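Local coordinates for carboxylesterase (Uncultured bacterium, PDB 5GMX), which hydrolyses carboxylic esters as a family VIII carboxylesterase with a beta-lactamase-like fold, and is also active toward oxyimino cephalosporins, at residues A[7-18]-A[38-49]. Numbering follows the deposited sequence.
Sequences IQGICAPEFTKV and LAIEGEIVVDLW
Gln-8 and Trp-49 form a hydrogen-bonded antiparallel pair, Gln-8 N reaching Trp-49 O at 2.9 Å and Trp-49 N returning to Gln-8 O. Ile-10 and Asp-47 repeat this reciprocal pairing two residues on, and Ala-12 N ends the series on Val-45 O (3.0 Å), the donor lying almost in line with the carbonyl (C=O...N 174°). Between the Gln-8/Trp-49 and Ile-10/Asp-47 pairs, Gly-9 CA comes within 3.2 Å of Asp-47 O in a CA-H...O contact. Strand 10-11 edges the antiparallel sheet of the beta-lactamase-like fold, alongside strand 43-51. The latter is the return arm of a hairpin closed by a type I' turn from Ile-40 to Glu-43, with a classic bulge where Val-45 and Val-46 both face Leu-38. On the sheet face carrying Gln-8, Ile-10, Asp-47 and Trp-49, the indole receives Gln-8 CB over its five-membered ring, a CH-pi contact 3.6 Å from the centroid. With chi1 62°, Trp-49 CG sits between its backbone N and carbonyl carbon, which turns the ring back over Gln-8 and Gly-9. Phe-15, at the N-cap position of helix 16-27, has Leu-38 CD2 over one ring face, 4.0 Å from the centroid, while Ile-40 CG1 meets CZ and Val-45 CG2 meets CE2, each at 3.6 Å. Val-46 CG2 packs on Phe-15 CB, and Leu-48 CD2 lodges between Ile-7 CG2 and Cys-11 CB. Asp-47 directs its carboxylate to a salt bridge with Arg-273.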
ATOM      1  N   ILE A   7     -17.439  -3.515  19.909  1.00 31.71           N
ATOM      2  CA  ILE A   7     -16.387  -2.694  19.316  1.00 26.09           C
ATOM      3  C   ILE A   7     -15.506  -2.040  20.383  1.00 32.81           C
ATOM      4  O   ILE A   7     -16.007  -1.424  21.332  1.00 29.17           O
ATOM      5  CB  ILE A   7     -17.004  -1.597  18.414  1.00 23.82           C
ATOM      6  CG1 ILE A   7     -17.817  -2.242  17.295  1.00 31.78           C
ATOM      7  CG2 ILE A   7     -15.938  -0.693  17.829  1.00 24.90           C
ATOM      8  CD1 ILE A   7     -17.038  -3.257  16.500  1.00 22.77           C
ATOM      9  N   GLN A   8     -14.193  -2.200  20.222  1.00 23.90           N
ATOM     10  CA  GLN A   8     -13.204  -1.610  21.120  1.00 24.24           C
ATOM     11  C   GLN A   8     -12.563  -0.373  20.497  1.00 23.45           C
ATOM     12  O   GLN A   8     -12.481  -0.252  19.266  1.00 23.94           O
ATOM     13  CB  GLN A   8     -12.101  -2.618  21.442  1.00 28.40           C
ATOM     14  CG  GLN A   8     -12.559  -3.960  21.963  1.00 26.42           C
ATOM     15  CD  GLN A   8     -12.990  -3.892  23.401  1.00 30.95           C
ATOM     16  OE1 GLN A   8     -12.169  -3.660  24.287  1.00 42.18           O
ATOM     17  NE2 GLN A   8     -14.279  -4.093  23.650  1.00 38.08           N
ATOM     18  N   GLY A   9     -12.066   0.521  21.343  1.00 21.80           N
ATOM     19  CA  GLY A   9     -11.305   1.661  20.864  1.00 21.06           C
ATOM     20  C   GLY A   9     -11.894   2.996  21.248  1.00 24.56           C
ATOM     21  O   GLY A   9     -12.673   3.084  22.195  1.00 24.76           O
ATOM     22  N   ILE A  10     -11.486   4.044  20.537  1.00 19.86           N
ATOM     23  CA  ILE A  10     -11.925   5.401  20.840  1.00 23.00           C
ATOM     24  C   ILE A  10     -12.471   6.060  19.584  1.00 23.36           C
ATOM     25  O   ILE A  10     -11.908   5.922  18.501  1.00 25.42           O
ATOM     26  CB  ILE A  10     -10.760   6.255  21.441  1.00 25.91           C
ATOM     27  CG1 ILE A  10     -10.231   5.608  22.732  1.00 24.02           C
ATOM     28  CG2 ILE A  10     -11.209   7.694  21.705  1.00 20.83           C
ATOM     29  CD1 ILE A  10      -8.932   6.201  23.282  1.00 18.68           C
ATOM     30  N   CYS A  11     -13.536   6.827  19.752  1.00 23.89           N
ATOM     31  CA  CYS A  11     -14.215   7.466  18.639  1.00 27.32           C
ATOM     32  C   CYS A  11     -14.759   8.812  19.078  1.00 34.44           C
ATOM     33  O   CYS A  11     -15.608   8.875  19.971  1.00 31.78           O
ATOM     34  CB  CYS A  11     -15.351   6.574  18.124  1.00 23.41           C
ATOM     35  SG  CYS A  11     -16.205   7.189  16.656  1.00 30.91           S
ATOM     36  N   ALA A  12     -14.283   9.883  18.451  1.00 28.75           N
ATOM     37  CA  ALA A  12     -14.785  11.219  18.762  1.00 34.57           C
ATOM     38  C   ALA A  12     -16.289  11.283  18.516  1.00 35.52           C
ATOM     39  O   ALA A  12     -16.779  10.709  17.542  1.00 31.50           O
ATOM     40  CB  ALA A  12     -14.061  12.275  17.937  1.00 32.22           C
ATOM     41  N   PRO A  13     -17.021  11.975  19.403  1.00 32.09           N
ATOM     42  CA  PRO A  13     -18.483  12.093  19.352  1.00 35.03           C
ATOM     43  C   PRO A  13     -19.027  12.380  17.952  1.00 33.68           C
ATOM     44  O   PRO A  13     -19.896  11.651  17.463  1.00 35.31           O
ATOM     45  CB  PRO A  13     -18.761  13.264  20.296  1.00 39.06           C
ATOM     46  CG  PRO A  13     -17.676  13.161  21.314  1.00 41.22           C
ATOM     47  CD  PRO A  13     -16.457  12.664  20.577  1.00 33.08           C
ATOM     48  N   GLU A  14     -18.483  13.395  17.293  1.00 37.17           N
ATOM     49  CA  GLU A  14     -18.977  13.804  15.983  1.00 32.72           C
ATOM     50  C   GLU A  14     -18.810  12.711  14.924  1.00 35.10           C
ATOM     51  O   GLU A  14     -19.378  12.811  13.839  1.00 34.91           O
ATOM     52  CB  GLU A  14     -18.269  15.078  15.513  1.00 41.25           C
ATOM     53  CG  GLU A  14     -16.755  14.950  15.383  1.00 40.23           C
ATOM     54  CD  GLU A  14     -15.991  15.222  16.675  1.00 48.02           C
ATOM     55  OE1 GLU A  14     -14.788  15.563  16.578  1.00 50.23           O
ATOM     56  OE2 GLU A  14     -16.573  15.073  17.776  1.00 48.00           O
ATOM     57  N   PHE A  15     -18.067  11.653  15.239  1.00 27.42           N
ATOM     58  CA  PHE A  15     -17.863  10.586  14.264  1.00 32.41           C
ATOM     59  C   PHE A  15     -18.536   9.283  14.665  1.00 31.84           C
ATOM     60  O   PHE A  15     -18.181   8.220  14.153  1.00 27.98           O
ATOM     61  CB  PHE A  15     -16.366  10.348  14.033  1.00 32.87           C
ATOM     62  CG  PHE A  15     -15.717  11.415  13.215  1.00 25.92           C
ATOM     63  CD1 PHE A  15     -15.904  11.456  11.847  1.00 27.27           C
ATOM     64  CD2 PHE A  15     -14.945  12.394  13.812  1.00 33.28           C
ATOM     65  CE1 PHE A  15     -15.326  12.451  11.083  1.00 30.84           C
ATOM     66  CE2 PHE A  15     -14.359  13.389  13.053  1.00 30.49           C
ATOM     67  CZ  PHE A  15     -14.551  13.418  11.689  1.00 30.78           C
ATOM     68  N   THR A  16     -19.532   9.383  15.547  1.00 31.18           N
ATOM     69  CA  THR A  16     -20.258   8.209  16.041  1.00 28.29           C
ATOM     70  C   THR A  16     -20.821   7.331  14.928  1.00 22.79           C
ATOM     71  O   THR A  16     -20.792   6.101  15.032  1.00 29.33           O
ATOM     72  CB  THR A  16     -21.435   8.634  16.963  1.00 32.91           C
ATOM     73  OG1 THR A  16     -20.930   9.419  18.044  1.00 33.41           O
ATOM     74  CG2 THR A  16     -22.171   7.421  17.525  1.00 26.44           C
ATOM     75  N   LYS A  17     -21.309   7.957  13.859  1.00 21.61           N
ATOM     76  CA  LYS A  17     -21.849   7.217  12.723  1.00 26.12           C
ATOM     77  C   LYS A  17     -20.816   6.229  12.174  1.00 27.61           C
ATOM     78  O   LYS A  17     -21.140   5.073  11.873  1.00 27.68           O
ATOM     79  CB  LYS A  17     -22.324   8.178  11.630  1.00 30.85           C
ATOM     80  CG  LYS A  17     -23.550   8.994  12.050  1.00 37.39           C
ATOM     81  CD  LYS A  17     -23.944  10.034  11.009  1.00 37.59           C
ATOM     82  CE  LYS A  17     -24.677  11.209  11.660  1.00 50.76           C
ATOM     83  NZ  LYS A  17     -25.954  10.817  12.336  1.00 37.99           N
ATOM     84  N   VAL A  18     -19.567   6.678  12.084  1.00 26.33           N
ATOM     85  CA  VAL A  18     -18.497   5.815  11.601  1.00 23.77           C
ATOM     86  C   VAL A  18     -18.409   4.581  12.481  1.00 24.10           C
ATOM     87  O   VAL A  18     -18.386   3.451  11.974  1.00 20.22           O
ATOM     88  CB  VAL A  18     -17.140   6.532  11.582  1.00 25.35           C
ATOM     89  CG1 VAL A  18     -16.053   5.599  11.049  1.00 24.61           C
ATOM     90  CG2 VAL A  18     -17.229   7.800  10.755  1.00 22.31           C
ATOM     91  N   LEU A  38      -9.187   6.696  11.407  1.00 12.48           N
ATOM     92  CA  LEU A  38      -9.565   7.905  10.705  1.00 15.18           C
ATOM     93  C   LEU A  38      -8.856   9.101  11.329  1.00 13.11           C
ATOM     94  O   LEU A  38      -8.937   9.337  12.542  1.00 14.43           O
ATOM     95  CB  LEU A  38     -11.086   8.101  10.726  1.00 19.77           C
ATOM     96  CG  LEU A  38     -11.648   9.358  10.035  1.00 18.35           C
ATOM     97  CD1 LEU A  38     -11.546   9.259   8.531  1.00 21.15           C
ATOM     98  CD2 LEU A  38     -13.099   9.621  10.433  1.00 23.38           C
ATOM     99  N   ALA A  39      -8.129   9.834  10.495  1.00 13.51           N
ATOM    100  CA  ALA A  39      -7.436  11.040  10.914  1.00 16.03           C
ATOM    101  C   ALA A  39      -8.065  12.258  10.256  1.00 19.86           C
ATOM    102  O   ALA A  39      -8.398  12.239   9.071  1.00 17.94           O
ATOM    103  CB  ALA A  39      -5.950  10.960  10.583  1.00 16.99           C
ATOM    104  N   ILE A  40      -8.249  13.308  11.047  1.00 16.79           N
ATOM    105  CA  ILE A  40      -8.766  14.577  10.564  1.00 19.27           C
ATOM    106  C   ILE A  40      -7.823  15.690  11.014  1.00 16.29           C
ATOM    107  O   ILE A  40      -7.449  15.765  12.194  1.00 17.54           O
ATOM    108  CB  ILE A  40     -10.203  14.852  11.079  1.00 21.52           C
ATOM    109  CG1 ILE A  40     -11.170  13.785  10.569  1.00 20.95           C
ATOM    110  CG2 ILE A  40     -10.700  16.218  10.607  1.00 22.20           C
ATOM    111  CD1 ILE A  40     -11.441  13.887   9.074  1.00 21.88           C
ATOM    112  N   GLU A  41      -7.414  16.515  10.055  1.00 22.57           N
ATOM    113  CA  GLU A  41      -6.581  17.685  10.319  1.00 24.99           C
ATOM    114  C   GLU A  41      -5.359  17.368  11.173  1.00 22.81           C
ATOM    115  O   GLU A  41      -5.011  18.125  12.065  1.00 23.90           O
ATOM    116  CB  GLU A  41      -7.419  18.783  10.984  1.00 23.83           C
ATOM    117  CG  GLU A  41      -8.485  19.361  10.058  1.00 24.61           C
ATOM    118  CD  GLU A  41      -9.266  20.520  10.666  1.00 43.83           C
ATOM    119  OE1 GLU A  41      -8.815  21.091  11.687  1.00 43.14           O
ATOM    120  OE2 GLU A  41     -10.328  20.874  10.101  1.00 45.78           O
ATOM    121  N   GLY A  42      -4.720  16.236  10.892  1.00 17.94           N
ATOM    122  CA  GLY A  42      -3.469  15.899  11.534  1.00 17.23           C
ATOM    123  C   GLY A  42      -3.607  15.201  12.870  1.00 23.44           C
ATOM    124  O   GLY A  42      -2.616  15.048  13.584  1.00 17.77           O
ATOM    125  N   GLU A  43      -4.817  14.763  13.213  1.00 23.41           N
ATOM    126  CA  GLU A  43      -4.986  14.008  14.452  1.00 20.48           C
ATOM    127  C   GLU A  43      -5.865  12.781  14.242  1.00 16.84           C
ATOM    128  O   GLU A  43      -6.870  12.848  13.534  1.00 17.30           O
ATOM    129  CB  GLU A  43      -5.602  14.903  15.544  1.00 27.01           C
ATOM    130  CG  GLU A  43      -4.800  16.178  15.886  1.00 29.17           C
ATOM    131  CD  GLU A  43      -3.433  15.914  16.541  1.00 38.37           C
ATOM    132  OE1 GLU A  43      -3.156  14.770  16.964  1.00 39.21           O
ATOM    133  OE2 GLU A  43      -2.624  16.867  16.623  1.00 44.35           O
ATOM    134  N   ILE A  44      -5.498  11.662  14.862  1.00 17.16           N
ATOM    135  CA  ILE A  44      -6.376  10.490  14.882  1.00 14.92           C
ATOM    136  C   ILE A  44      -7.629  10.764  15.727  1.00 22.14           C
ATOM    137  O   ILE A  44      -7.522  11.100  16.905  1.00 21.42           O
ATOM    138  CB  ILE A  44      -5.648   9.247  15.432  1.00 15.11           C
ATOM    139  CG1 ILE A  44      -4.549   8.797  14.460  1.00 19.08           C
ATOM    140  CG2 ILE A  44      -6.637   8.113  15.697  1.00 14.15           C
ATOM    141  CD1 ILE A  44      -5.083   8.189  13.146  1.00 15.11           C
ATOM    142  N   VAL A  45      -8.808  10.616  15.130  1.00 16.09           N
ATOM    143  CA  VAL A  45     -10.052  10.902  15.838  1.00 19.97           C
ATOM    144  C   VAL A  45     -10.961   9.679  15.901  1.00 20.38           C
ATOM    145  O   VAL A  45     -11.923   9.647  16.667  1.00 21.13           O
ATOM    146  CB  VAL A  45     -10.813  12.079  15.189  1.00 19.97           C
ATOM    147  CG1 VAL A  45      -9.989  13.361  15.273  1.00 22.72           C
ATOM    148  CG2 VAL A  45     -11.172  11.761  13.743  1.00 25.14           C
ATOM    149  N   VAL A  46     -10.662   8.678  15.079  1.00 16.68           N
ATOM    150  CA  VAL A  46     -11.310   7.375  15.194  1.00 16.74           C
ATOM    151  C   VAL A  46     -10.244   6.279  15.186  1.00 19.46           C
ATOM    152  O   VAL A  46      -9.350   6.272  14.340  1.00 19.39           O
ATOM    153  CB  VAL A  46     -12.324   7.108  14.065  1.00 18.24           C
ATOM    154  CG1 VAL A  46     -13.017   5.772  14.289  1.00 18.70           C
ATOM    155  CG2 VAL A  46     -13.346   8.228  13.980  1.00 24.11           C
ATOM    156  N   ASP A  47     -10.339   5.367  16.144  1.00 17.35           N
ATOM    157  CA  ASP A  47      -9.380   4.288  16.306  1.00 16.76           C
ATOM    158  C   ASP A  47     -10.127   3.094  16.898  1.00 22.53           C
ATOM    159  O   ASP A  47     -10.294   2.999  18.110  1.00 18.05           O
ATOM    160  CB  ASP A  47      -8.221   4.741  17.204  1.00 16.22           C
ATOM    161  CG  ASP A  47      -7.186   3.646  17.450  1.00 27.22           C
ATOM    162  OD1 ASP A  47      -7.263   2.575  16.810  1.00 29.87           O
ATOM    163  OD2 ASP A  47      -6.271   3.872  18.277  1.00 30.10           O
ATOM    164  N   LEU A  48     -10.579   2.197  16.029  1.00 20.20           N
ATOM    165  CA  LEU A  48     -11.483   1.124  16.412  1.00 16.97           C
ATOM    166  C   LEU A  48     -10.979  -0.249  15.983  1.00 19.71           C
ATOM    167  O   LEU A  48     -10.260  -0.382  14.993  1.00 16.57           O
ATOM    168  CB  LEU A  48     -12.868   1.357  15.803  1.00 14.70           C
ATOM    169  CG  LEU A  48     -13.602   2.649  16.166  1.00 23.41           C
ATOM    170  CD1 LEU A  48     -14.837   2.785  15.301  1.00 18.84           C
ATOM    171  CD2 LEU A  48     -13.959   2.711  17.658  1.00 17.80           C
ATOM    172  N   TRP A  49     -11.365  -1.272  16.733  1.00 18.17           N
ATOM    173  CA  TRP A  49     -11.135  -2.645  16.293  1.00 16.06           C
ATOM    174  C   TRP A  49     -12.201  -3.544  16.894  1.00 19.28           C
ATOM    175  O   TRP A  49     -13.011  -3.097  17.713  1.00 17.89           O
ATOM    176  CB  TRP A  49      -9.724  -3.128  16.659  1.00 12.97           C
ATOM    177  CG  TRP A  49      -9.440  -3.165  18.129  1.00 18.53           C
ATOM    178  CD1 TRP A  49      -9.559  -4.244  18.973  1.00 17.26           C
ATOM    179  CD2 TRP A  49      -9.010  -2.067  18.939  1.00 17.50           C
ATOM    180  NE1 TRP A  49      -9.217  -3.878  20.257  1.00 18.62           N
ATOM    181  CE2 TRP A  49      -8.880  -2.548  20.264  1.00 22.14           C
ATOM    182  CE3 TRP A  49      -8.711  -0.726  18.671  1.00 13.41           C
ATOM    183  CZ2 TRP A  49      -8.472  -1.728  21.322  1.00 22.23           C
ATOM    184  CZ3 TRP A  49      -8.302   0.092  19.727  1.00 22.56           C
ATOM    185  CH2 TRP A  49      -8.191  -0.413  21.035  1.00 19.00           C
TER